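Local structure of peroxiredoxin 5 (Alvinella pompejana, 2XHF) at residues Tyr136-Leu139 against Lys144-Ser147; Ile46-Val51 against His102-Leu107; Ile80-Val85 against Phe89-Trp94; Ile19-Leu24 against Arg116-Glu121. The protein probably reduces hydrogen peroxide and organic hydroperoxides through a reactive thiol, as an antioxidant enzyme of the peroxiredoxin family with a thioredoxin-like fold. All coordinates share one frame; numbering follows the deposited sequence.

Interaction 1. Residues Tyr136-Leu139 against Lys144-Ser147; sequences YAML and KIRS
L139 meets R146 and S147 first through backbone hydrogen bonds. L139 N donates to S147 O at 3.0 Å, while R146 N donates to L139 O at 2.8 Å, a fairly straight bond with 165° at the hydrogen. Two residues of the second strand thus face one of the first, a classic beta bulge, and at R146 the chain turns a corner. A weaker polar contact adds to these: M138 CA lies 3.2 Å from S147 O in a CA-H...O approach, so this carbonyl serves two residues of the neighbouring strand.

The remaining contacts are apolar. M138 CG lies anti to the carbonyl carbon (chi1 -65°), and the chain stays extended to SD, 3.8 Å from I145 CD1, and bends only at its end, leaving CE beside I145 too; the thioether and the branched I145 chain cross obliquely. The small S147 lets L139 CD1 rest 3.8 Å from its CB, and S162 of helix 156-165 touches both. With a serine in place of M138, I145 CD1 would probably lose its thioether neighbour and a gap would open beside it.

Charge stays at the margin, where R146 NE makes a salt bridge to D141. The chemistry implies a division of labour within this beta hairpin: the main chain fixes the register and the bulge, while the side chains supply apolar packing that is less particular about direction.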
loop_
_atom_site.group_PDB
_atom_site.type_symbol
_atom_site.label_atom_id
_atom_site.label_comp_id
_atom_site.label_asym_id
_atom_site.label_seq_id
_atom_site.Cartn_x
_atom_site.Cartn_y
_atom_site.Cartn_z
ATOM N N TYR A 136 14.426 -8.699 8.402
ATOM C CA TYR A 136 15.620 -9.526 8.303
ATOM C C TYR A 136 16.474 -9.065 7.126
ATOM O O TYR A 136 16.038 -8.301 6.262
ATOM C CB TYR A 136 15.265 -11.009 8.153
ATOM C CG TYR A 136 14.377 -11.283 6.963
ATOM C CD1 TYR A 136 14.910 -11.365 5.691
ATOM C CD2 TYR A 136 13.005 -11.429 7.108
ATOM C CE1 TYR A 136 14.107 -11.592 4.592
ATOM C CE2 TYR A 136 12.189 -11.649 6.003
ATOM C CZ TYR A 136 12.753 -11.736 4.757
ATOM O OH TYR A 136 11.952 -11.959 3.669
ATOM N N ALA A 137 17.705 -9.543 7.083
ATOM C CA ALA A 137 18.580 -9.360 5.925
ATOM C C ALA A 137 19.374 -10.650 5.759
ATOM O O ALA A 137 19.948 -11.155 6.722
ATOM C CB ALA A 137 19.504 -8.177 6.109
ATOM N N MET A 138 19.406 -11.178 4.539
ATOM C CA MET A 138 20.079 -12.427 4.271
ATOM C C MET A 138 20.976 -12.302 3.077
ATOM O O MET A 138 20.669 -11.582 2.123
ATOM C CB MET A 138 19.043 -13.518 3.995
ATOM C CG MET A 138 18.181 -13.829 5.222
ATOM S SD MET A 138 16.983 -15.143 4.944
ATOM C CE MET A 138 16.715 -14.866 3.219
ATOM N N LEU A 139 22.080 -13.033 3.133
ATOM C CA LEU A 139 22.922 -13.234 1.975
ATOM C C LEU A 139 22.477 -14.530 1.307
ATOM O O LEU A 139 22.294 -15.554 1.970
ATOM C CB LEU A 139 24.377 -13.348 2.396
ATOM C CG LEU A 139 24.974 -12.146 3.104
ATOM C CD1 LEU A 139 26.481 -12.391 3.310
ATOM C CD2 LEU A 139 24.740 -10.877 2.339
ATOM N N LYS A 144 20.304 -20.345 -1.963
ATOM C CA LYS A 144 20.612 -20.895 -0.657
ATOM C C LYS A 144 21.011 -19.763 0.295
ATOM O O LYS A 144 21.675 -18.809 -0.100
ATOM C CB LYS A 144 21.763 -21.892 -0.769
ATOM C CG LYS A 144 21.394 -23.208 -1.433
ATOM C CD LYS A 144 22.595 -24.148 -1.463
ATOM C CE LYS A 144 22.213 -25.544 -1.936
ATOM N NZ LYS A 144 21.529 -25.529 -3.263
ATOM N N ILE A 145 20.635 -19.887 1.560
ATOM C CA ILE A 145 20.980 -18.876 2.545
ATOM C C ILE A 145 22.429 -19.059 2.991
ATOM O O ILE A 145 22.820 -20.144 3.429
ATOM C CB ILE A 145 20.002 -18.941 3.743
ATOM C CG1 ILE A 145 18.587 -18.575 3.266
ATOM C CG2 ILE A 145 20.454 -18.031 4.876
ATOM C CD1 ILE A 145 17.513 -18.830 4.294
ATOM N N ARG A 146 23.240 -18.020 2.821
ATOM C CA ARG A 146 24.633 -18.036 3.288
ATOM C C ARG A 146 24.801 -17.360 4.644
ATOM O O ARG A 146 25.717 -17.689 5.387
ATOM C CB ARG A 146 25.563 -17.353 2.283
ATOM C CG ARG A 146 25.849 -18.104 1.014
ATOM C CD ARG A 146 26.878 -17.313 0.214
ATOM N NE ARG A 146 28.004 -18.120 -0.251
ATOM C CZ ARG A 146 29.022 -18.504 0.515
ATOM N NH1 ARG A 146 29.060 -18.173 1.799
ATOM N NH2 ARG A 146 30.002 -19.232 -0.002
ATOM N N SER A 147 23.913 -16.425 4.953
ATOM C CA SER A 147 23.954 -15.669 6.206
ATOM C C SER A 147 22.579 -15.101 6.535
ATOM O O SER A 147 21.854 -14.702 5.631
ATOM C CB SER A 147 24.970 -14.525 6.103
ATOM O OG SER A 147 25.035 -13.794 7.306
#

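Interaction 2. Residues Ile46-Val51 against His102-Leu107; sequences ILFSVV and HKIRML
F48 and I104 touch across the middle of the central sheet, although strand 44-49 and the segment leading into strand 105-108 are not neighbours in it. Strand 79-84 runs between 44-49 and 105-108, and the nearest CA atoms, those of L47 and R105, are 9.3 Å apart, so no hydrogen bond joins the two segments and only long side chains bridge them.

The packed part consists of two buried apolar pairs on opposite faces of the sheet. On one face F48 CE1 approaches I104 CG2 at 4.3 Å, the methyl coming obliquely to the ring; with CG set between the backbone N and the carbonyl carbon (chi1 72°), the ring end comes nearer I104. The ring also stacks with Y65 and touches C82, while I104 packs on L66 of helix 62-67. On the other face L47 CD1 meets L107 CD1 at 4.4 Å, methyl to methyl. Both leucines rest on A81 of the intervening strand, whose short side chain allows them to reach each other over it.

Toward solvent the character changes. H102 is exposed, and R105 is partly so and is paired with E27 in a salt bridge. K103 forms a salt bridge with E101, so the charged side chains near this end turn to partners of their own rather than to strand 44-49.

Isoleucine, leucine and phenylalanine suit the interior because they span the width of a strand without bringing in a polar group. With contacts this long and no polar bond, the pairing implies cohesion by dispersion and the exclusion of water, and little directional control.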
loop_
_atom_site.group_PDB
_atom_site.type_symbol
_atom_site.label_atom_id
_atom_site.label_comp_id
_atom_site.label_asym_id
_atom_site.label_seq_id
_atom_site.Cartn_x
_atom_site.Cartn_y
_atom_site.Cartn_z
ATOM N N ILE A 46 21.560 -10.124 -2.024
ATOM C CA ILE A 46 21.053 -9.724 -0.728
ATOM C C ILE A 46 19.539 -9.657 -0.808
ATOM O O ILE A 46 18.986 -9.141 -1.775
ATOM C CB ILE A 46 21.582 -8.333 -0.338
ATOM C CG1 ILE A 46 23.095 -8.357 -0.170
ATOM C CG2 ILE A 46 20.914 -7.867 0.964
ATOM C CD1 ILE A 46 23.749 -6.991 -0.350
ATOM N N LEU A 47 18.873 -10.213 0.195
ATOM C CA LEU A 47 17.430 -10.096 0.353
ATOM C C LEU A 47 17.133 -9.533 1.729
ATOM O O LEU A 47 17.541 -10.115 2.743
ATOM C CB LEU A 47 16.751 -11.467 0.216
ATOM C CG LEU A 47 15.217 -11.459 0.380
ATOM C CD1 LEU A 47 14.525 -10.660 -0.744
ATOM C CD2 LEU A 47 14.668 -12.888 0.421
ATOM N N PHE A 48 16.444 -8.397 1.779
ATOM C CA PHE A 48 16.060 -7.832 3.062
ATOM C C PHE A 48 14.610 -7.399 3.017
ATOM O O PHE A 48 14.049 -7.137 1.939
ATOM C CB PHE A 48 16.974 -6.661 3.494
ATOM C CG PHE A 48 16.783 -5.392 2.693
ATOM C CD1 PHE A 48 17.428 -5.216 1.485
ATOM C CD2 PHE A 48 15.968 -4.374 3.164
ATOM C CE1 PHE A 48 17.256 -4.066 0.752
ATOM C CE2 PHE A 48 15.812 -3.222 2.438
ATOM C CZ PHE A 48 16.447 -3.068 1.234
ATOM N N SER A 49 13.986 -7.374 4.189
ATOM C CA SER A 49 12.576 -7.024 4.289
ATOM C C SER A 49 12.317 -5.672 4.943
ATOM O O SER A 49 13.126 -5.177 5.732
ATOM C CB SER A 49 11.844 -8.107 5.060
ATOM O OG SER A 49 12.364 -8.171 6.384
ATOM N N VAL A 50 11.154 -5.114 4.632
ATOM C CA VAL A 50 10.594 -4.015 5.400
ATOM C C VAL A 50 9.172 -4.379 5.797
ATOM O O VAL A 50 8.552 -5.228 5.174
ATOM C CB VAL A 50 10.613 -2.682 4.625
ATOM C CG1 VAL A 50 12.037 -2.247 4.353
ATOM C CG2 VAL A 50 9.759 -2.758 3.343
ATOM N N VAL A 51 8.661 -3.715 6.835
ATOM C CA VAL A 51 7.312 -3.964 7.314
ATOM C C VAL A 51 6.286 -3.521 6.271
ATOM O O VAL A 51 5.245 -4.143 6.089
ATOM C CB VAL A 51 7.096 -3.277 8.684
ATOM C CG1 VAL A 51 5.639 -3.409 9.160
ATOM C CG2 VAL A 51 8.070 -3.887 9.695
ATOM N N HIS A 102 17.050 2.864 -9.010
ATOM C CA HIS A 102 16.586 1.485 -9.142
ATOM C C HIS A 102 17.706 0.473 -8.964
ATOM O O HIS A 102 17.851 -0.492 -9.731
ATOM C CB HIS A 102 15.864 1.253 -10.477
ATOM C CG HIS A 102 15.082 -0.026 -10.524
ATOM N ND1 HIS A 102 14.955 -0.774 -11.671
ATOM C CD2 HIS A 102 14.432 -0.718 -9.558
ATOM C CE1 HIS A 102 14.232 -1.850 -11.421
ATOM N NE2 HIS A 102 13.869 -1.820 -10.149
ATOM N N LYS A 103 18.489 0.662 -7.910
ATOM C CA LYS A 103 19.520 -0.293 -7.556
ATOM C C LYS A 103 18.981 -1.517 -6.851
ATOM O O LYS A 103 19.661 -2.528 -6.783
ATOM C CB LYS A 103 20.566 0.391 -6.677
ATOM C CG LYS A 103 21.326 1.467 -7.427
ATOM C CD LYS A 103 22.508 0.943 -8.184
ATOM C CE LYS A 103 23.620 2.002 -8.156
ATOM N NZ LYS A 103 23.230 3.289 -8.816
ATOM N N ILE A 104 17.766 -1.435 -6.329
ATOM C CA ILE A 104 17.196 -2.500 -5.514
ATOM C C ILE A 104 15.913 -3.004 -6.166
ATOM O O ILE A 104 15.055 -2.214 -6.549
ATOM C CB ILE A 104 16.885 -1.986 -4.087
ATOM C CG1 ILE A 104 18.170 -1.497 -3.384
ATOM C CG2 ILE A 104 16.204 -3.067 -3.261
ATOM C CD1 ILE A 104 17.902 -0.726 -2.099
ATOM N N ARG A 105 15.804 -4.315 -6.329
ATOM C CA ARG A 105 14.594 -4.937 -6.826
ATOM C C ARG A 105 13.529 -4.873 -5.735
ATOM O O ARG A 105 13.764 -5.305 -4.616
ATOM C CB ARG A 105 14.883 -6.389 -7.195
ATOM C CG ARG A 105 15.945 -6.582 -8.283
ATOM C CD ARG A 105 15.424 -6.254 -9.679
ATOM N NE ARG A 105 14.323 -7.117 -10.073
ATOM C CZ ARG A 105 14.453 -8.370 -10.489
ATOM N NH1 ARG A 105 15.650 -8.945 -10.622
ATOM N NH2 ARG A 105 13.361 -9.044 -10.796
ATOM N N MET A 106 12.357 -4.365 -6.094
ATOM C CA MET A 106 11.278 -4.177 -5.142
ATOM C C MET A 106 10.263 -5.273 -5.325
ATOM O O MET A 106 9.461 -5.241 -6.262
ATOM C CB MET A 106 10.650 -2.792 -5.324
ATOM C CG MET A 106 11.591 -1.665 -4.958
ATOM S SD MET A 106 11.612 -1.439 -3.165
ATOM C CE MET A 106 13.101 -0.476 -2.924
ATOM N N LEU A 107 10.326 -6.251 -4.430
ATOM C CA LEU A 107 9.526 -7.452 -4.511
ATOM C C LEU A 107 8.319 -7.374 -3.563
ATOM O O LEU A 107 8.460 -7.167 -2.372
ATOM C CB LEU A 107 10.369 -8.682 -4.187
ATOM C CG LEU A 107 11.643 -8.852 -5.006
ATOM C CD1 LEU A 107 12.342 -10.119 -4.561
ATOM C CD2 LEU A 107 11.361 -8.872 -6.503
#

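Interaction 3. Residues Ile80-Val85 against Phe89-Trp94; sequences IACIAV and FVMAAW
W94 N donates to V90 O at 3.0 Å, a backbone bond of helix 88-98 that fixes the turn from which the W94 indole reaches C82 on strand 79-84. C82 SG lies at the edge of the six-membered ring, in its plane: it is 4.0 Å from W94 CZ3, and the line to the ring centroid is 88° off the normal. This is a sulfur-aromatic contact.

M91 fills the space beside it. Its CG stands anti to the backbone N (chi1 -170°) and the chain then bends at chi2 (77°), delivering CE between strand residues, 3.6 Å from C82 O and 3.7 Å from A84 CB. The same methyl is 4.0 Å from C82 SG. Small residues, cysteine and alanine, suit the strand, for the long methionine and wide tryptophan must fit in where the axes of strand 80-84 and helix 89-94 approach to 10.3 Å. The unit is a beta-alpha-beta crossover that continues into strand 105-108, whose M106 touches both M91 and W94. On the helix, V90 and A93 pack on A53 and F54 of the second subunit.

With no hydrogen bond crossing between strand and helix, the chemistry implies adhesion through polarisable sulfur and aromatic groups.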
loop_
_atom_site.group_PDB
_atom_site.type_symbol
_atom_site.label_atom_id
_atom_site.label_comp_id
_atom_site.label_asym_id
_atom_site.label_seq_id
_atom_site.Cartn_x
_atom_site.Cartn_y
_atom_site.Cartn_z
ATOM N N ILE A 80 20.341 -6.982 -5.231
ATOM C CA ILE A 80 19.790 -6.624 -3.936
ATOM C C ILE A 80 18.295 -6.497 -4.104
ATOM O O ILE A 80 17.819 -5.802 -5.011
ATOM C CB ILE A 80 20.361 -5.281 -3.421
ATOM C CG1 ILE A 80 21.873 -5.281 -3.479
ATOM C CG2 ILE A 80 19.850 -4.959 -2.002
ATOM C CD1 ILE A 80 22.488 -3.905 -3.342
ATOM N N ALA A 81 17.556 -7.168 -3.237
ATOM C CA ALA A 81 16.109 -7.131 -3.281
ATOM C C ALA A 81 15.537 -6.781 -1.925
ATOM O O ALA A 81 15.991 -7.292 -0.897
ATOM C CB ALA A 81 15.565 -8.479 -3.727
ATOM N N CYS A 82 14.539 -5.903 -1.954
ATOM C CA CYS A 82 13.753 -5.549 -0.788
ATOM C C CYS A 82 12.384 -6.179 -0.955
ATOM O O CYS A 82 11.779 -6.032 -2.003
ATOM C CB CYS A 82 13.591 -4.040 -0.728
ATOM S SG CYS A 82 12.510 -3.432 0.591
ATOM N N ILE A 83 11.908 -6.879 0.073
ATOM C CA ILE A 83 10.628 -7.555 0.007
ATOM C C ILE A 83 9.703 -7.037 1.113
ATOM O O ILE A 83 10.130 -6.818 2.249
ATOM C CB ILE A 83 10.800 -9.093 0.071
ATOM C CG1 ILE A 83 9.506 -9.817 -0.230
ATOM C CG2 ILE A 83 11.403 -9.566 1.382
ATOM C CD1 ILE A 83 9.741 -11.268 -0.744
ATOM N N ALA A 84 8.438 -6.850 0.760
ATOM C CA ALA A 84 7.427 -6.426 1.714
ATOM C C ALA A 84 6.089 -7.022 1.355
ATOM O O ALA A 84 5.815 -7.300 0.189
ATOM C CB ALA A 84 7.314 -4.924 1.692
ATOM N N VAL A 85 5.222 -7.154 2.355
ATOM C CA VAL A 85 3.866 -7.598 2.135
ATOM C C VAL A 85 3.069 -6.338 1.766
ATOM O O VAL A 85 2.576 -5.592 2.638
ATOM C CB VAL A 85 3.315 -8.343 3.367
ATOM C CG1 VAL A 85 1.887 -8.793 3.127
ATOM C CG2 VAL A 85 4.204 -9.535 3.730
ATOM N N PHE A 89 1.768 -2.276 -7.011
ATOM C CA PHE A 89 1.638 -0.860 -7.403
ATOM C C PHE A 89 2.204 0.027 -6.295
ATOM O O PHE A 89 2.999 0.952 -6.534
ATOM C CB PHE A 89 0.192 -0.483 -7.675
ATOM C CG PHE A 89 -0.438 -1.212 -8.830
ATOM C CD1 PHE A 89 0.075 -1.090 -10.117
ATOM C CD2 PHE A 89 -1.567 -1.997 -8.639
ATOM C CE1 PHE A 89 -0.565 -1.705 -11.190
ATOM C CE2 PHE A 89 -2.214 -2.600 -9.713
ATOM C CZ PHE A 89 -1.676 -2.473 -10.981
ATOM N N VAL A 90 1.804 -0.271 -5.065
ATOM C CA VAL A 90 2.270 0.486 -3.931
ATOM C C VAL A 90 3.779 0.280 -3.770
ATOM O O VAL A 90 4.537 1.215 -3.560
ATOM C CB VAL A 90 1.511 0.082 -2.656
ATOM C CG1 VAL A 90 2.230 0.637 -1.450
ATOM C CG2 VAL A 90 0.058 0.562 -2.721
ATOM N N MET A 91 4.221 -0.965 -3.862
ATOM C CA MET A 91 5.640 -1.258 -3.659
ATOM C C MET A 91 6.516 -0.535 -4.683
ATOM O O MET A 91 7.514 0.053 -4.332
ATOM C CB MET A 91 5.871 -2.762 -3.732
ATOM C CG MET A 91 7.233 -3.124 -3.309
ATOM S SD MET A 91 7.376 -3.080 -1.530
ATOM C CE MET A 91 9.043 -3.807 -1.331
ATOM N N ALA A 92 6.110 -0.556 -5.946
ATOM C CA ALA A 92 6.901 0.067 -6.997
ATOM C C ALA A 92 6.950 1.585 -6.828
ATOM O O ALA A 92 7.990 2.200 -7.033
ATOM C CB ALA A 92 6.352 -0.307 -8.374
ATOM N N ALA A 93 5.815 2.194 -6.473
ATOM C CA ALA A 93 5.753 3.647 -6.320
ATOM C C ALA A 93 6.672 4.035 -5.176
ATOM O O ALA A 93 7.418 4.987 -5.256
ATOM C CB ALA A 93 4.341 4.106 -6.047
ATOM N N TRP A 94 6.589 3.281 -4.093
ATOM C CA TRP A 94 7.448 3.531 -2.946
ATOM C C TRP A 94 8.937 3.410 -3.298
ATOM O O TRP A 94 9.762 4.263 -2.950
ATOM C CB TRP A 94 7.100 2.578 -1.811
ATOM C CG TRP A 94 7.988 2.729 -0.616
ATOM C CD1 TRP A 94 8.049 3.790 0.220
ATOM C CD2 TRP A 94 8.953 1.797 -0.157
ATOM N NE1 TRP A 94 8.972 3.568 1.218
ATOM C CE2 TRP A 94 9.566 2.355 0.982
ATOM C CE3 TRP A 94 9.363 0.534 -0.591
ATOM C CZ2 TRP A 94 10.546 1.696 1.695
ATOM C CZ3 TRP A 94 10.354 -0.112 0.112
ATOM C CH2 TRP A 94 10.927 0.464 1.260
#

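Interaction 4. Residues Ile19-Leu24 against Arg116-Glu121; sequences IIPDVL and RALGTE
The backbones draw closest at P21 and A117, whose CA atoms are 6.2 Å apart, where the irregular segment 19-24 passes the last turn of helix 113-118. P21 carries the contact. Its ring atom CB lies 3.6 Å from A117 CB, with CG of the same proline almost as near to that methyl. Further round the ring, P21 CD meets L118 CD1 at 3.7 Å, the leucine side chain crossing the proline at about a right angle. L118 CG is anti to the backbone N (chi1 -158°), and from there the branch bearing CD1 reaches the proline ring.

The helix ends just beyond in a Schellman motif. G119, with positive phi, is its C-prime residue; a side chain there would press against the carbonyl O of L118, which explains the glycine. The G119 N bond to R116 O is weak at 3.1 Å, and the motif's other bond runs from T120 N to T115 O.

Proline suits a segment without regular structure because its ring stiffens the chain and offers a compact apolar surface. The small A117 lets that ring come close to the helix, and the buried L118 reaches inward to Y136 of the sheet. P21 and V23 also pack on F114, one turn earlier in the helix.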
loop_
_atom_site.group_PDB
_atom_site.type_symbol
_atom_site.label_atom_id
_atom_site.label_comp_id
_atom_site.label_asym_id
_atom_site.label_seq_id
_atom_site.Cartn_x
_atom_site.Cartn_y
_atom_site.Cartn_z
ATOM N N ILE A 19 17.474 -23.739 1.299
ATOM C CA ILE A 19 16.985 -23.134 0.065
ATOM C C ILE A 19 15.807 -22.240 0.441
ATOM O O ILE A 19 14.907 -22.661 1.163
ATOM C CB ILE A 19 16.581 -24.234 -0.965
ATOM C CG1 ILE A 19 17.790 -25.128 -1.283
ATOM C CG2 ILE A 19 16.033 -23.614 -2.221
ATOM C CD1 ILE A 19 17.508 -26.239 -2.238
ATOM N N ILE A 20 15.806 -20.996 -0.022
ATOM C CA ILE A 20 14.676 -20.110 0.299
ATOM C C ILE A 20 13.374 -20.649 -0.307
ATOM O O ILE A 20 13.398 -21.348 -1.328
ATOM C CB ILE A 20 14.917 -18.635 -0.163
ATOM C CG1 ILE A 20 14.948 -18.520 -1.705
ATOM C CG2 ILE A 20 16.207 -18.068 0.471
ATOM C CD1 ILE A 20 15.115 -17.080 -2.217
ATOM N N PRO A 21 12.227 -20.324 0.317
ATOM C CA PRO A 21 10.942 -20.784 -0.225
ATOM C C PRO A 21 10.777 -20.387 -1.681
ATOM O O PRO A 21 11.061 -19.257 -2.063
ATOM C CB PRO A 21 9.912 -20.057 0.649
ATOM C CG PRO A 21 10.621 -19.836 1.934
ATOM C CD PRO A 21 12.051 -19.550 1.557
ATOM N N ASP A 22 10.296 -21.344 -2.462
ATOM C CA ASP A 22 10.147 -21.234 -3.895
ATOM C C ASP A 22 8.712 -20.778 -4.145
ATOM O O ASP A 22 7.849 -21.575 -4.481
ATOM C CB ASP A 22 10.415 -22.637 -4.482
ATOM C CG ASP A 22 10.551 -22.667 -5.992
ATOM O OD1 ASP A 22 10.577 -21.606 -6.662
ATOM O OD2 ASP A 22 10.668 -23.821 -6.502
ATOM N N VAL A 23 8.449 -19.493 -3.944
ATOM C CA VAL A 23 7.100 -18.972 -4.139
ATOM C C VAL A 23 7.105 -17.788 -5.093
ATOM O O VAL A 23 8.145 -17.174 -5.340
ATOM C CB VAL A 23 6.438 -18.563 -2.822
ATOM C CG1 VAL A 23 6.632 -19.628 -1.744
ATOM C CG2 VAL A 23 6.976 -17.283 -2.380
ATOM N N LEU A 24 5.938 -17.503 -5.656
ATOM C CA LEU A 24 5.762 -16.373 -6.563
ATOM C C LEU A 24 5.765 -15.052 -5.819
ATOM O O LEU A 24 5.144 -14.916 -4.754
ATOM C CB LEU A 24 4.426 -16.503 -7.295
ATOM C CG LEU A 24 4.296 -17.595 -8.347
ATOM C CD1 LEU A 24 2.908 -17.509 -8.948
ATOM C CD2 LEU A 24 5.361 -17.429 -9.423
ATOM N N ARG A 116 5.144 -16.056 5.186
ATOM C CA ARG A 116 4.646 -17.178 5.970
ATOM C C ARG A 116 5.544 -18.399 5.805
ATOM O O ARG A 116 5.806 -19.108 6.780
ATOM C CB ARG A 116 3.212 -17.526 5.586
ATOM C CG ARG A 116 2.200 -16.606 6.238
ATOM C CD ARG A 116 0.773 -17.090 6.059
ATOM N NE ARG A 116 0.429 -17.257 4.649
ATOM C CZ ARG A 116 0.010 -16.282 3.848
ATOM N NH1 ARG A 116 -0.146 -15.048 4.316
ATOM N NH2 ARG A 116 -0.258 -16.546 2.573
ATOM N N ALA A 117 6.015 -18.654 4.584
ATOM C CA ALA A 117 6.827 -19.828 4.325
ATOM C C ALA A 117 8.152 -19.694 5.064
ATOM O O ALA A 117 8.702 -20.676 5.561
ATOM C CB ALA A 117 7.049 -19.984 2.833
ATOM N N LEU A 118 8.647 -18.470 5.157
ATOM C CA LEU A 118 9.920 -18.204 5.803
ATOM C C LEU A 118 9.766 -18.197 7.327
ATOM O O LEU A 118 10.747 -18.327 8.062
ATOM C CB LEU A 118 10.472 -16.854 5.310
ATOM C CG LEU A 118 11.978 -16.633 5.459
ATOM C CD1 LEU A 118 12.801 -17.672 4.684
ATOM C CD2 LEU A 118 12.342 -15.231 5.021
ATOM N N GLY A 119 8.530 -18.038 7.797
ATOM C CA GLY A 119 8.248 -17.991 9.222
ATOM C C GLY A 119 8.477 -16.623 9.864
ATOM O O GLY A 119 8.755 -16.532 11.059
ATOM N N THR A 120 8.355 -15.556 9.083
ATOM C CA THR A 120 8.719 -14.228 9.558
ATOM C C THR A 120 7.503 -13.305 9.658
ATOM O O THR A 120 7.620 -12.084 9.581
ATOM C CB THR A 120 9.765 -13.583 8.627
ATOM O OG1 THR A 120 9.275 -13.593 7.286
ATOM C CG2 THR A 120 11.073 -14.369 8.664
ATOM N N GLU A 121 6.330 -13.894 9.816
ATOM C CA GLU A 121 5.118 -13.119 10.018
ATOM C C GLU A 121 5.164 -12.277 11.297
ATOM O O GLU A 121 5.589 -12.733 12.367
ATOM C CB GLU A 121 3.909 -14.049 10.050
ATOM C CG GLU A 121 2.847 -13.714 9.041
ATOM C CD GLU A 121 1.641 -14.621 9.158
ATOM O OE1 GLU A 121 0.566 -14.251 8.650
ATOM O OE2 GLU A 121 1.781 -15.713 9.745
#

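Three of the four contacts share the central mixed sheet, whose order is 105-108, 79-84, 44-49, 136-141, 144-150. Interaction 2 spans strand 79-84, which interaction 3 ties to helix 88-98; their centres are 7 Å apart, and R105 bonds to I80 and C82 through the backbone. Interaction 1, with its centre 13 Å from that of interaction 2, continues the sheet to its other edge through the bond of M138 N to L47 O. Interaction 4 is more peripheral, its centre 12 Å from that of interaction 1, which it meets where I145 packs on I20. Along the chain interaction 3 nests within interaction 2, both lie within interaction 4, and interaction 1 follows, so early and late segments close together into one thioredoxin-like domain.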